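Local coordinates for uncharacterized protein TCIL3000_10_9440 (Trypanosoma congolense, PDB 5KMX) that is of unknown function but, as an insect-stage surface antigen with a bilobed ectodomain, may act as a sensor at the parasite's membrane, at residues Ile127-Arg132 against Cys149-Tyr154. Numbering follows the deposited sequence.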
loop_
_atom_site.group_PDB
_atom_site.type_symbol
_atom_site.label_atom_id
_atom_site.label_comp_id
_atom_site.label_asym_id
_atom_site.label_seq_id
_atom_site.Cartn_x
_atom_site.Cartn_y
_atom_site.Cartn_z
ATOM N N ILE A 127 -1.473 -22.720 -8.751
ATOM C CA ILE A 127 -0.907 -23.089 -10.038
ATOM C C ILE A 127 -1.682 -22.363 -11.136
ATOM O O ILE A 127 -1.101 -21.618 -11.926
ATOM C CB ILE A 127 -0.950 -24.620 -10.271
ATOM C CG1 ILE A 127 -0.236 -25.363 -9.135
ATOM C CG2 ILE A 127 -0.319 -24.986 -11.611
ATOM C CD1 ILE A 127 1.238 -25.023 -8.984
ATOM N N SER A 128 -3.000 -22.553 -11.143
ATOM C CA SER A 128 -3.871 -22.033 -12.197
ATOM C C SER A 128 -3.716 -20.531 -12.423
ATOM O O SER A 128 -3.825 -20.060 -13.554
ATOM C CB SER A 128 -5.333 -22.349 -11.869
ATOM O OG SER A 128 -6.208 -21.850 -12.863
ATOM N N GLU A 129 -3.459 -19.785 -11.352
ATOM C CA GLU A 129 -3.366 -18.331 -11.447
ATOM C C GLU A 129 -1.932 -17.864 -11.704
ATOM O O GLU A 129 -1.637 -16.673 -11.605
ATOM C CB GLU A 129 -3.913 -17.681 -10.174
ATOM C CG GLU A 129 -2.971 -17.736 -8.983
ATOM C CD GLU A 129 -3.681 -17.487 -7.664
ATOM O OE1 GLU A 129 -3.040 -17.642 -6.602
ATOM O OE2 GLU A 129 -4.880 -17.136 -7.685
ATOM N N GLY A 130 -1.048 -18.803 -12.030
ATOM C CA GLY A 130 0.322 -18.480 -12.392
ATOM C C GLY A 130 1.325 -18.659 -11.266
ATOM O O GLY A 130 2.531 -18.562 -11.486
ATOM N N GLY A 131 0.830 -18.927 -10.061
ATOM C CA GLY A 131 1.690 -19.066 -8.898
ATOM C C GLY A 131 2.324 -20.440 -8.780
ATOM O O GLY A 131 2.051 -21.328 -9.589
ATOM N N ARG A 132 3.173 -20.609 -7.768
ATOM C CA ARG A 132 3.807 -21.891 -7.476
ATOM C C ARG A 132 3.472 -22.354 -6.063
ATOM O O ARG A 132 3.514 -21.565 -5.117
ATOM C CB ARG A 132 5.326 -21.799 -7.643
ATOM C CG ARG A 132 5.801 -21.904 -9.083
ATOM C CD ARG A 132 7.283 -22.245 -9.146
ATOM N NE ARG A 132 8.132 -21.098 -8.813
ATOM C CZ ARG A 132 9.011 -20.529 -9.638
ATOM N NH1 ARG A 132 9.724 -19.492 -9.221
ATOM N NH2 ARG A 132 9.189 -20.981 -10.877
ATOM N N CYS A 149 1.497 -20.811 -1.219
ATOM C CA CYS A 149 1.529 -20.422 -2.622
ATOM C C CYS A 149 2.373 -19.168 -2.804
ATOM O O CYS A 149 2.187 -18.186 -2.087
ATOM C CB CYS A 149 0.112 -20.176 -3.143
ATOM S SG CYS A 149 0.045 -19.518 -4.824
ATOM N N LYS A 150 3.300 -19.209 -3.756
ATOM C CA LYS A 150 4.072 -18.026 -4.128
ATOM C C LYS A 150 3.520 -17.456 -5.428
ATOM O O LYS A 150 3.630 -18.072 -6.490
ATOM C CB LYS A 150 5.559 -18.355 -4.269
ATOM C CG LYS A 150 6.354 -18.130 -2.992
ATOM C CD LYS A 150 7.843 -18.042 -3.270
ATOM C CE LYS A 150 8.601 -17.535 -2.055
ATOM N NZ LYS A 150 10.000 -17.143 -2.384
ATOM N N GLN A 151 2.927 -16.272 -5.326
ATOM C CA GLN A 151 2.170 -15.678 -6.419
ATOM C C GLN A 151 2.843 -14.411 -6.937
ATOM O O GLN A 151 3.339 -13.598 -6.157
ATOM C CB GLN A 151 0.750 -15.366 -5.946
ATOM C CG GLN A 151 -0.263 -15.134 -7.049
ATOM C CD GLN A 151 -1.640 -14.817 -6.497
ATOM O OE1 GLN A 151 -1.896 -14.990 -5.305
ATOM N NE2 GLN A 151 -2.533 -14.346 -7.359
ATOM N N ASN A 152 2.859 -14.254 -8.256
ATOM C CA ASN A 152 3.344 -13.026 -8.873
ATOM C C ASN A 152 2.255 -11.963 -8.879
ATOM O O ASN A 152 1.160 -12.188 -9.397
ATOM C CB ASN A 152 3.825 -13.289 -10.301
ATOM C CG ASN A 152 5.193 -13.942 -10.347
ATOM O OD1 ASN A 152 6.140 -13.470 -9.719
ATOM N ND2 ASN A 152 5.301 -15.034 -11.093
ATOM N N VAL A 153 2.558 -10.810 -8.288
ATOM C CA VAL A 153 1.632 -9.686 -8.260
ATOM C C VAL A 153 2.336 -8.432 -8.770
ATOM O O VAL A 153 3.560 -8.317 -8.667
ATOM C CB VAL A 153 1.076 -9.443 -6.844
ATOM C CG1 VAL A 153 0.170 -10.592 -6.431
ATOM C CG2 VAL A 153 2.209 -9.259 -5.841
ATOM N N TYR A 154 1.561 -7.497 -9.315
ATOM C CA TYR A 154 2.121 -6.385 -10.074
ATOM C C TYR A 154 1.589 -5.028 -9.623
ATOM O O TYR A 154 0.412 -4.888 -9.290
ATOM C CB TYR A 154 1.839 -6.590 -11.559
ATOM C CG TYR A 154 2.144 -7.993 -12.026
ATOM C CD1 TYR A 154 1.183 -8.994 -11.951
ATOM C CD2 TYR A 154 3.393 -8.323 -12.531
ATOM C CE1 TYR A 154 1.456 -10.280 -12.371
ATOM C CE2 TYR A 154 3.675 -9.607 -12.956
ATOM C CZ TYR A 154 2.703 -10.581 -12.873
ATOM O OH TYR A 154 2.975 -11.863 -13.294
#
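The carboxylate of E129 lies over one face of the Q151 side-chain amide, the two planes 13° apart and stacked although the side chains themselves cross at about a right angle. OE1 of E129 sits 3.2 Å from CD of Q151, and CD of E129 lies 3.4 Å from NE2 of Q151. This is stacking without a hydrogen bond: E129 OE1 and Q151 OE1, 3.2 Å apart, are both acceptors, and NE2 presents a poor angle. Q151 OE1 is instead bonded by NH1 of R95, on the adjoining strand 85-100. CG of Q151 is anti to its backbone N (chi1 -163°), and the extended chain beyond reaches the face of the E129 carboxylate. Near the carboxylate's edge, slightly out of its plane, SG of C149 lies 4.0 Å beyond E129 OE1, disulfide-bonded to C126 in helix 116-128. The turn after that helix is closed by G130 N bonding I127 O. G131 then runs alongside the edge of the strand, its CA 3.2 Å from K150 O; a CB there would be tight against both that oxygen and the C149 sulfur. At R132 the chain enters strand 132-135 and forms an antiparallel hydrogen-bonded pair with K150: R132 N to K150 O at 2.9 Å, K150 N to R132 O at 2.7 Å, nearly straight at 171°. In what is probably the smaller lobe of the bilobed ectodomain, the disulfide and the backbone pair tie the helix end to strand 145-165, while R95, probably positively charged, may ease the repulsion between the amide oxygen and the carboxylate oxygen stacked against it.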